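Local coordinates for uncharacterized protein (Parabacteroides merdae, PDB 4MXN) that is uncharacterised but, as a putative family 28 glycosyl hydrolase related to pectate-lyase-like proteins, probably cleaves glycosidic bonds in a polysaccharide, at residues S67-I78 with I103-G114; V189-S200 with Y213-E222. All coordinates share one frame; numbering follows the deposited sequence.

Contact 1 of 2, residues S67-I78 with I103-G114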
loop_
_atom_site.group_PDB
_atom_site.type_symbol
_atom_site.label_atom_id
_atom_site.label_comp_id
_atom_site.label_asym_id
_atom_site.label_seq_id
_atom_site.Cartn_x
_atom_site.Cartn_y
_atom_site.Cartn_z
ATOM N N SER A 67 -5.277 7.517 -4.423
ATOM C CA SER A 67 -5.189 7.129 -3.007
ATOM C C SER A 67 -6.530 6.740 -2.409
ATOM O O SER A 67 -7.523 7.463 -2.515
ATOM C CB SER A 67 -4.558 8.246 -2.185
ATOM O OG SER A 67 -3.192 8.340 -2.551
ATOM N N ILE A 68 -6.539 5.558 -1.779
ATOM C CA ILE A 68 -7.696 4.978 -1.084
ATOM C C ILE A 68 -7.440 5.020 0.403
ATOM O O ILE A 68 -6.385 4.563 0.851
ATOM C CB ILE A 68 -7.944 3.513 -1.551
ATOM C CG1 ILE A 68 -8.150 3.398 -3.083
ATOM C CG2 ILE A 68 -9.078 2.855 -0.749
ATOM C CD1 ILE A 68 -7.706 2.021 -3.681
ATOM N N GLU A 69 -8.407 5.544 1.178
ATOM C CA GLU A 69 -8.301 5.569 2.620
ATOM C C GLU A 69 -9.064 4.375 3.204
ATOM O O GLU A 69 -10.298 4.324 3.148
ATOM C CB GLU A 69 -8.808 6.889 3.190
ATOM C CG GLU A 69 -8.656 6.945 4.701
ATOM C CD GLU A 69 -9.055 8.219 5.413
ATOM O OE1 GLU A 69 -9.776 9.055 4.824
ATOM O OE2 GLU A 69 -8.693 8.351 6.602
ATOM N N LEU A 70 -8.321 3.404 3.742
ATOM C CA LEU A 70 -8.903 2.219 4.372
ATOM C C LEU A 70 -9.547 2.645 5.705
ATOM O O LEU A 70 -9.030 3.540 6.379
ATOM C CB LEU A 70 -7.788 1.155 4.568
ATOM C CG LEU A 70 -8.147 -0.293 4.867
ATOM C CD1 LEU A 70 -9.372 -0.789 4.060
ATOM C CD2 LEU A 70 -6.931 -1.189 4.610
ATOM N N LYS A 71 -10.716 2.089 6.027
ATOM C CA LYS A 71 -11.431 2.461 7.259
ATOM C C LYS A 71 -11.543 1.270 8.187
ATOM O O LYS A 71 -11.436 0.144 7.727
ATOM C CB LYS A 71 -12.826 3.035 6.952
ATOM C CG LYS A 71 -12.811 4.325 6.102
ATOM C CD LYS A 71 -12.304 5.553 6.876
ATOM C CE LYS A 71 -12.293 6.806 6.039
ATOM N NZ LYS A 71 -13.661 7.295 5.723
ATOM N N SER A 72 -11.789 1.520 9.487
ATOM C CA SER A 72 -11.902 0.480 10.506
ATOM C C SER A 72 -12.872 -0.626 10.117
ATOM O O SER A 72 -13.957 -0.355 9.597
ATOM C CB SER A 72 -12.323 1.074 11.847
ATOM O OG SER A 72 -11.302 1.921 12.352
ATOM N N ASN A 73 -12.440 -1.879 10.346
ATOM C CA ASN A 73 -13.180 -3.130 10.146
ATOM C C ASN A 73 -13.347 -3.492 8.669
ATOM O O ASN A 73 -14.128 -4.390 8.348
ATOM C CB ASN A 73 -14.536 -3.108 10.871
ATOM C CG ASN A 73 -14.380 -2.790 12.326
ATOM O OD1 ASN A 73 -13.574 -3.403 13.025
ATOM N ND2 ASN A 73 -15.077 -1.777 12.791
ATOM N N VAL A 74 -12.542 -2.875 7.789
ATOM C CA VAL A 74 -12.576 -3.155 6.357
ATOM C C VAL A 74 -11.274 -3.813 5.937
ATOM O O VAL A 74 -10.206 -3.386 6.353
ATOM C CB VAL A 74 -12.855 -1.886 5.499
ATOM C CG1 VAL A 74 -12.901 -2.209 3.999
ATOM C CG2 VAL A 74 -14.148 -1.194 5.937
ATOM N N THR A 75 -11.385 -4.850 5.115
ATOM C CA THR A 75 -10.282 -5.549 4.474
ATOM C C THR A 75 -10.478 -5.425 2.970
ATOM O O THR A 75 -11.574 -5.666 2.466
ATOM C CB THR A 75 -10.200 -7.015 4.949
ATOM O OG1 THR A 75 -9.721 -7.019 6.291
ATOM C CG2 THR A 75 -9.240 -7.864 4.087
ATOM N N ILE A 76 -9.416 -5.049 2.254
ATOM C CA ILE A 76 -9.429 -4.985 0.803
ATOM C C ILE A 76 -8.754 -6.245 0.298
ATOM O O ILE A 76 -7.629 -6.540 0.693
ATOM C CB ILE A 76 -8.760 -3.684 0.257
ATOM C CG1 ILE A 76 -9.706 -2.460 0.451
ATOM C CG2 ILE A 76 -8.352 -3.852 -1.236
ATOM C CD1 ILE A 76 -9.023 -1.064 0.270
ATOM N N ARG A 77 -9.441 -6.998 -0.565
ATOM C CA ARG A 77 -8.866 -8.197 -1.157
ATOM C C ARG A 77 -8.626 -7.967 -2.636
ATOM O O ARG A 77 -9.566 -7.670 -3.365
ATOM C CB ARG A 77 -9.790 -9.426 -0.962
ATOM C CG ARG A 77 -10.134 -9.773 0.498
ATOM C CD ARG A 77 -9.246 -10.821 1.099
ATOM N NE ARG A 77 -9.052 -11.979 0.216
ATOM C CZ ARG A 77 -8.113 -12.893 0.413
ATOM N NH1 ARG A 77 -7.311 -12.812 1.469
ATOM N NH2 ARG A 77 -7.971 -13.899 -0.442
ATOM N N ILE A 78 -7.379 -8.123 -3.081
ATOM C CA ILE A 78 -6.997 -8.030 -4.500
ATOM C C ILE A 78 -6.707 -9.466 -4.894
ATOM O O ILE A 78 -5.662 -9.993 -4.540
ATOM C CB ILE A 78 -5.817 -7.045 -4.742
ATOM C CG1 ILE A 78 -6.167 -5.650 -4.140
ATOM C CG2 ILE A 78 -5.533 -6.912 -6.260
ATOM C CD1 ILE A 78 -5.047 -4.966 -3.531
ATOM N N ILE A 103 -2.997 2.758 -0.865
ATOM C CA ILE A 103 -3.880 2.375 0.238
ATOM C C ILE A 103 -3.240 2.892 1.507
ATOM O O ILE A 103 -2.123 2.478 1.848
ATOM C CB ILE A 103 -4.215 0.853 0.344
ATOM C CG1 ILE A 103 -4.755 0.291 -0.981
ATOM C CG2 ILE A 103 -5.227 0.626 1.504
ATOM C CD1 ILE A 103 -4.848 -1.299 -1.047
ATOM N N TYR A 104 -3.936 3.791 2.205
ATOM C CA TYR A 104 -3.430 4.302 3.464
ATOM C C TYR A 104 -4.498 4.210 4.526
ATOM O O TYR A 104 -5.688 4.102 4.224
ATOM C CB TYR A 104 -2.888 5.756 3.339
ATOM C CG TYR A 104 -3.950 6.822 3.142
ATOM C CD1 TYR A 104 -4.467 7.090 1.886
ATOM C CD2 TYR A 104 -4.425 7.569 4.214
ATOM C CE1 TYR A 104 -5.437 8.069 1.695
ATOM C CE2 TYR A 104 -5.396 8.555 4.035
ATOM C CZ TYR A 104 -5.899 8.800 2.772
ATOM O OH TYR A 104 -6.861 9.757 2.575
ATOM N N ALA A 105 -4.078 4.299 5.785
ATOM C CA ALA A 105 -5.021 4.328 6.896
ATOM C C ALA A 105 -4.443 5.183 7.989
ATOM O O ALA A 105 -3.249 5.104 8.272
ATOM C CB ALA A 105 -5.332 2.925 7.393
ATOM N N ASP A 106 -5.282 6.023 8.573
ATOM C CA ASP A 106 -4.903 6.930 9.637
ATOM C C ASP A 106 -5.799 6.708 10.853
ATOM O O ASP A 106 -6.987 7.034 10.815
ATOM C CB ASP A 106 -4.996 8.383 9.130
ATOM C CG ASP A 106 -4.738 9.455 10.170
ATOM O OD1 ASP A 106 -3.938 9.205 11.097
ATOM O OD2 ASP A 106 -5.323 10.553 10.047
ATOM N N LYS A 107 -5.210 6.156 11.927
ATOM C CA LYS A 107 -5.822 5.906 13.231
ATOM C C LYS A 107 -7.073 5.026 13.109
ATOM O O LYS A 107 -8.110 5.321 13.712
ATOM C CB LYS A 107 -6.124 7.240 13.945
ATOM C CG LYS A 107 -4.866 7.974 14.399
ATOM C CD LYS A 107 -5.191 9.279 15.107
ATOM C CE LYS A 107 -3.964 10.115 15.375
ATOM N NZ LYS A 107 -3.468 10.777 14.138
ATOM N N GLN A 108 -6.962 3.938 12.326
ATOM C CA GLN A 108 -8.035 2.965 12.141
ATOM C C GLN A 108 -7.707 1.677 12.900
ATOM O O GLN A 108 -6.557 1.462 13.266
ATOM C CB GLN A 108 -8.236 2.661 10.644
ATOM C CG GLN A 108 -8.552 3.891 9.770
ATOM C CD GLN A 108 -9.813 4.624 10.159
ATOM O OE1 GLN A 108 -10.927 4.072 10.126
ATOM N NE2 GLN A 108 -9.676 5.899 10.500
ATOM N N LYS A 109 -8.703 0.799 13.087
ATOM C CA LYS A 109 -8.440 -0.479 13.756
ATOM C C LYS A 109 -9.071 -1.637 12.973
ATOM O O LYS A 109 -10.036 -1.438 12.234
ATOM C CB LYS A 109 -8.893 -0.473 15.245
ATOM C CG LYS A 109 -10.322 0.006 15.553
ATOM C CD LYS A 109 -11.413 -0.944 14.985
ATOM C CE LYS A 109 -12.413 -1.431 15.975
ATOM N NZ LYS A 109 -12.838 -2.840 15.725
ATOM N N ASN A 110 -8.548 -2.860 13.183
ATOM C CA ASN A 110 -9.060 -4.080 12.563
ATOM C C ASN A 110 -9.161 -3.891 11.034
ATOM O O ASN A 110 -10.233 -3.998 10.442
ATOM C CB ASN A 110 -10.411 -4.470 13.191
ATOM C CG ASN A 110 -10.963 -5.782 12.722
ATOM O OD1 ASN A 110 -10.227 -6.692 12.354
ATOM N ND2 ASN A 110 -12.278 -5.866 12.657
ATOM N N ILE A 111 -8.030 -3.595 10.402
ATOM C CA ILE A 111 -8.008 -3.357 8.949
ATOM C C ILE A 111 -7.095 -4.366 8.275
ATOM O O ILE A 111 -6.180 -4.911 8.888
ATOM C CB ILE A 111 -7.604 -1.896 8.614
ATOM C CG1 ILE A 111 -6.264 -1.504 9.301
ATOM C CG2 ILE A 111 -8.720 -0.913 8.981
ATOM C CD1 ILE A 111 -5.588 -0.334 8.728
ATOM N N GLY A 112 -7.320 -4.579 6.996
ATOM C CA GLY A 112 -6.507 -5.531 6.271
ATOM C C GLY A 112 -6.436 -5.341 4.779
ATOM O O GLY A 112 -7.272 -4.665 4.178
ATOM N N ILE A 113 -5.386 -5.929 4.198
ATOM C CA ILE A 113 -5.117 -6.022 2.763
ATOM C C ILE A 113 -4.683 -7.456 2.521
ATOM O O ILE A 113 -3.763 -7.934 3.183
ATOM C CB ILE A 113 -4.076 -4.993 2.228
ATOM C CG1 ILE A 113 -4.534 -3.529 2.465
ATOM C CG2 ILE A 113 -3.796 -5.240 0.722
ATOM C CD1 ILE A 113 -3.437 -2.536 2.340
ATOM N N GLY A 114 -5.348 -8.127 1.598
ATOM C CA GLY A 114 -5.053 -9.511 1.263
ATOM C C GLY A 114 -5.315 -9.840 -0.188
ATOM O O GLY A 114 -5.665 -8.953 -0.977
HETATM O O HOH W 1 -7.793 6.188 7.553
HETATM O O HOH W 2 -6.983 10.363 7.249
HETATM O O HOH W 3 -10.929 -6.290 8.622
#
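Asn-73 OD1 takes two donors, both in its carbonyl plane: Asn-110 ND2 at 2.8 Å and Lys-109 NZ at 2.9 Å. The Asn-110 amide meets it through an in-plane N-H, with the two amide planes 63° apart. Beside it, Gln-108 OE1 receives Ser-72 N on a lone pair at 2.8 Å and Ser-72 OG from above the carbonyl plane, while Ser-72 OG accepts from Lys-109 N. Gln-108 NE2 donates back to Asp-106 O, fixing that amide's rotation from both ends. Parallel strand pairing flanks the corner, Ile-68 and Glu-69 with Ile-103 and Tyr-104, then Val-74 to Ile-78 with Gly-112 to Gly-114. Tyr-104 CG sits between its backbone N and carbonyl carbon (chi1 71°), which lays one ring face over Glu-69 CA, 4.1 Å from the centroid. Leu-70 fills the inside of the bend, its CD2 4.0 Å from both Ile-103 CG2 and Ile-113 CG1; Met-153 of the next strand covers Leu-70 and Ile-113. A water bridges Glu-69 OE2 and Asp-106 OD2. Side-chain groups, helped by Asn-73 N to Lys-109 O, thus supply most bonds between the two pairings; these gather at the turn, while Leu-70, Ile-103 and Ile-113 pack on the buried side.

Contact 2 of 2, residues V189-S200 with Y213-E222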
loop_
_atom_site.group_PDB
_atom_site.type_symbol
_atom_site.label_atom_id
_atom_site.label_comp_id
_atom_site.label_asym_id
_atom_site.label_seq_id
_atom_site.Cartn_x
_atom_site.Cartn_y
_atom_site.Cartn_z
ATOM N N VAL A 189 7.540 -8.226 -2.487
ATOM C CA VAL A 189 7.839 -6.856 -2.925
ATOM C C VAL A 189 8.722 -6.963 -4.172
ATOM O O VAL A 189 9.821 -7.523 -4.096
ATOM C CB VAL A 189 8.458 -5.920 -1.848
ATOM C CG1 VAL A 189 8.733 -4.536 -2.426
ATOM C CG2 VAL A 189 7.559 -5.810 -0.614
ATOM N N ASN A 190 8.205 -6.484 -5.327
ATOM C CA ASN A 190 8.934 -6.466 -6.600
ATOM C C ASN A 190 9.356 -5.036 -6.847
ATOM O O ASN A 190 8.504 -4.162 -6.923
ATOM C CB ASN A 190 8.106 -7.039 -7.755
ATOM C CG ASN A 190 7.916 -8.534 -7.684
ATOM O OD1 ASN A 190 8.792 -9.278 -7.247
ATOM N ND2 ASN A 190 6.807 -9.019 -8.202
ATOM N N ALA A 191 10.669 -4.783 -6.834
ATOM C CA ALA A 191 11.237 -3.437 -6.962
ATOM C C ALA A 191 10.724 -2.692 -8.188
ATOM O O ALA A 191 10.472 -1.496 -8.085
ATOM C CB ALA A 191 12.759 -3.503 -7.011
ATOM N N GLY A 192 10.566 -3.399 -9.310
ATOM C CA GLY A 192 10.188 -2.797 -10.583
ATOM C C GLY A 192 11.315 -1.873 -10.986
ATOM O O GLY A 192 12.466 -2.300 -11.041
ATOM N N ALA A 193 11.018 -0.578 -11.158
ATOM C CA ALA A 193 12.055 0.407 -11.481
ATOM C C ALA A 193 12.570 1.142 -10.208
ATOM O O ALA A 193 13.444 1.991 -10.299
ATOM C CB ALA A 193 11.514 1.402 -12.488
ATOM N N SER A 194 12.024 0.826 -9.033
ATOM C CA SER A 194 12.408 1.488 -7.772
ATOM C C SER A 194 13.769 1.022 -7.211
ATOM O O SER A 194 14.013 -0.185 -7.098
ATOM C CB SER A 194 11.341 1.250 -6.708
ATOM O OG SER A 194 11.753 1.790 -5.461
ATOM N N ASP A 195 14.611 1.984 -6.788
ATOM C CA ASP A 195 15.881 1.673 -6.114
ATOM C C ASP A 195 15.753 2.005 -4.618
ATOM O O ASP A 195 16.751 1.996 -3.888
ATOM C CB ASP A 195 17.061 2.440 -6.768
ATOM C CG ASP A 195 17.042 3.962 -6.674
ATOM O OD1 ASP A 195 16.038 4.524 -6.173
ATOM O OD2 ASP A 195 18.051 4.589 -7.054
ATOM N N ARG A 196 14.518 2.333 -4.184
ATOM C CA ARG A 196 14.189 2.742 -2.823
ATOM C C ARG A 196 13.943 1.543 -1.902
ATOM O O ARG A 196 13.817 0.407 -2.368
ATOM C CB ARG A 196 12.959 3.677 -2.843
ATOM C CG ARG A 196 13.278 5.018 -3.534
ATOM C CD ARG A 196 12.037 5.807 -3.942
ATOM N NE ARG A 196 11.223 5.114 -4.961
ATOM C CZ ARG A 196 11.422 5.199 -6.274
ATOM N NH1 ARG A 196 12.427 5.921 -6.755
ATOM N NH2 ARG A 196 10.620 4.554 -7.117
ATOM N N LYS A 197 13.857 1.821 -0.579
ATOM C CA LYS A 197 13.571 0.821 0.451
ATOM C C LYS A 197 12.197 0.223 0.222
ATOM O O LYS A 197 11.342 0.859 -0.399
ATOM C CB LYS A 197 13.676 1.426 1.872
ATOM C CG LYS A 197 15.088 1.924 2.227
ATOM C CD LYS A 197 15.986 0.773 2.668
ATOM C CE LYS A 197 17.403 1.190 2.996
ATOM N NZ LYS A 197 18.172 0.039 3.511
ATOM N N ALA A 198 12.006 -1.022 0.662
ATOM C CA ALA A 198 10.736 -1.720 0.531
ATOM C C ALA A 198 9.849 -1.434 1.725
ATOM O O ALA A 198 8.629 -1.405 1.572
ATOM C CB ALA A 198 10.965 -3.220 0.416
ATOM N N ILE A 199 10.448 -1.290 2.932
ATOM C CA ILE A 199 9.674 -1.096 4.173
ATOM C C ILE A 199 10.320 -0.075 5.079
ATOM O O ILE A 199 11.509 -0.177 5.373
ATOM C CB ILE A 199 9.480 -2.443 4.929
ATOM C CG1 ILE A 199 8.629 -3.412 4.095
ATOM C CG2 ILE A 199 8.796 -2.238 6.320
ATOM C CD1 ILE A 199 8.857 -4.700 4.420
ATOM N N SER A 200 9.492 0.863 5.580
ATOM C CA SER A 200 9.843 1.884 6.547
ATOM C C SER A 200 9.031 1.616 7.821
ATOM O O SER A 200 7.796 1.531 7.744
ATOM C CB SER A 200 9.590 3.278 5.985
ATOM O OG SER A 200 9.947 4.269 6.935
ATOM N N TYR A 213 9.043 -11.952 0.762
ATOM C CA TYR A 213 10.107 -11.984 -0.248
ATOM C C TYR A 213 10.347 -10.579 -0.795
ATOM O O TYR A 213 9.384 -9.874 -1.117
ATOM C CB TYR A 213 9.757 -12.964 -1.397
ATOM C CG TYR A 213 10.876 -13.157 -2.400
ATOM C CD1 TYR A 213 11.978 -13.951 -2.099
ATOM C CD2 TYR A 213 10.828 -12.554 -3.657
ATOM C CE1 TYR A 213 13.017 -14.121 -3.012
ATOM C CE2 TYR A 213 11.859 -12.726 -4.584
ATOM C CZ TYR A 213 12.958 -13.500 -4.253
ATOM O OH TYR A 213 13.966 -13.643 -5.172
ATOM N N PHE A 214 11.627 -10.169 -0.877
ATOM C CA PHE A 214 12.039 -8.868 -1.432
ATOM C C PHE A 214 12.896 -9.188 -2.657
ATOM O O PHE A 214 13.936 -9.815 -2.494
ATOM C CB PHE A 214 12.771 -8.030 -0.377
ATOM C CG PHE A 214 11.966 -7.859 0.886
ATOM C CD1 PHE A 214 11.020 -6.842 0.997
ATOM C CD2 PHE A 214 12.113 -8.747 1.952
ATOM C CE1 PHE A 214 10.264 -6.699 2.160
ATOM C CE2 PHE A 214 11.369 -8.593 3.115
ATOM C CZ PHE A 214 10.445 -7.577 3.210
ATOM N N ASN A 215 12.423 -8.870 -3.884
ATOM C CA ASN A 215 13.147 -9.285 -5.092
ATOM C C ASN A 215 14.434 -8.439 -5.408
ATOM O O ASN A 215 15.123 -8.719 -6.401
ATOM C CB ASN A 215 12.194 -9.284 -6.301
ATOM C CG ASN A 215 12.071 -7.952 -6.989
ATOM O OD1 ASN A 215 12.320 -6.883 -6.388
ATOM N ND2 ASN A 215 11.692 -7.992 -8.268
HETATM N N MSE A 216 14.676 -7.381 -4.613
HETATM C CA MSE A 216 15.782 -6.408 -4.678
HETATM C C MSE A 216 17.056 -7.002 -4.038
HETATM O O MSE A 216 16.947 -7.891 -3.206
HETATM C CB MSE A 216 15.358 -5.102 -3.943
HETATM C CG MSE A 216 15.038 -5.303 -2.438
HETATM SE SE MSE A 216 14.208 -3.801 -1.484
HETATM C CE MSE A 216 15.628 -2.460 -1.614
ATOM N N ALA A 217 18.237 -6.463 -4.341
ATOM C CA ALA A 217 19.476 -7.004 -3.769
ATOM C C ALA A 217 19.847 -6.425 -2.379
ATOM O O ALA A 217 20.172 -7.212 -1.490
ATOM C CB ALA A 217 20.630 -6.814 -4.736
ATOM N N GLY A 218 19.807 -5.096 -2.202
ATOM C CA GLY A 218 20.198 -4.440 -0.947
ATOM C C GLY A 218 19.321 -4.712 0.262
ATOM O O GLY A 218 18.469 -5.596 0.205
ATOM N N ASN A 219 19.524 -3.970 1.381
ATOM C CA ASN A 219 18.695 -4.088 2.595
ATOM C C ASN A 219 17.326 -3.422 2.325
ATOM O O ASN A 219 17.264 -2.216 2.065
ATOM C CB ASN A 219 19.379 -3.474 3.836
ATOM C CG ASN A 219 18.592 -3.552 5.145
ATOM O OD1 ASN A 219 17.601 -4.282 5.295
ATOM N ND2 ASN A 219 19.034 -2.803 6.144
ATOM N N PRO A 220 16.231 -4.205 2.381
ATOM C CA PRO A 220 14.901 -3.651 2.064
ATOM C C PRO A 220 14.286 -2.781 3.150
ATOM O O PRO A 220 13.350 -2.020 2.895
ATOM C CB PRO A 220 14.031 -4.908 1.900
ATOM C CG PRO A 220 14.950 -6.057 1.889
ATOM C CD PRO A 220 16.152 -5.652 2.649
ATOM N N LEU A 221 14.800 -2.916 4.359
ATOM C CA LEU A 221 14.242 -2.296 5.545
ATOM C C LEU A 221 14.926 -1.009 5.978
ATOM O O LEU A 221 16.147 -0.942 6.124
ATOM C CB LEU A 221 14.306 -3.344 6.667
ATOM C CG LEU A 221 13.722 -3.052 8.053
ATOM C CD1 LEU A 221 12.280 -2.667 7.965
ATOM C CD2 LEU A 221 13.839 -4.295 8.932
ATOM N N GLU A 222 14.099 -0.008 6.235
ATOM C CA GLU A 222 14.470 1.289 6.801
ATOM C C GLU A 222 13.773 1.364 8.152
ATOM O O GLU A 222 12.544 1.219 8.221
ATOM C CB GLU A 222 14.046 2.432 5.866
ATOM C CG GLU A 222 14.337 3.830 6.369
ATOM C CD GLU A 222 14.063 4.928 5.356
ATOM O OE1 GLU A 222 12.911 5.024 4.869
ATOM O OE2 GLU A 222 15.000 5.705 5.059
HETATM O O HOH W 4 10.484 -6.228 -10.365
HETATM O O HOH W 5 11.842 4.406 9.334
#
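Pro-220 O accepts two successive backbone N-H groups, Ala-198 N at 2.8 Å, in its carbonyl plane, and Ile-199 N at 3.0 Å, tilted 27° from that plane. Parallel pairing then continues with Glu-222 N to Ile-199 O at 2.7 Å. At the other end Val-189 pairs with Phe-214, and the Asn-215 side chain prolongs the bonding: its OD1 takes Ala-191 N at 2.7 Å, the donor lying 36° above the carbonyl plane. A chi1 of 86° swings the Asn-215 amide toward that N-H. Asn-215 ND2 shares a water with Gly-192 N. Between the two strand pairs the Phe-214 ring takes Ile-199 CD1 at its edge, 3.3 Å from CE1, a tight approach; Val-189 CB and Ala-198 CB meet the ring obliquely, and Pro-220 CB covers one face. Selenomethionine Met-216 lays its SE 3.8 Å from Ala-198 CB. Lys-197 runs across Glu-222 CB at about a right angle, and its NZ bonds Asn-219 O at 2.8 Å and, weakly, Leu-221 O. Asn-219 OD1 closes an Asx turn on Leu-221 N. Outside the pair, Arg-196 turns to the carbonyls of Asn-171 and Ala-169. Stacked parallel strands on successive turns, with loops between them and side chains packed inward, are the hallmark of the right-handed parallel beta-helix of family 28 glycosyl hydrolases.

How the contacts relate
Contact 1 and contact 2 lie in series along the chain and on opposite sides of its centre, their centres 22 Å apart and their nearest atoms about 11 Å apart, without touching. Strand 104-106 of contact 1 and strand 221-223 of contact 2 are the outermost of a five-strand parallel sheet, with 151-154, 174-177 and 199-202 between. The other pairings, 74-78 with 111-114 and 182-190 with 213-214, lie in the second, larger set of parallel strands, so both contacts span two faces of the helix. Each sets a side-chain amide next to its strand pairing; the loops between pairings are longer in contact 2. With no catalytic residue or ligand identified, neither can be tied to an active site.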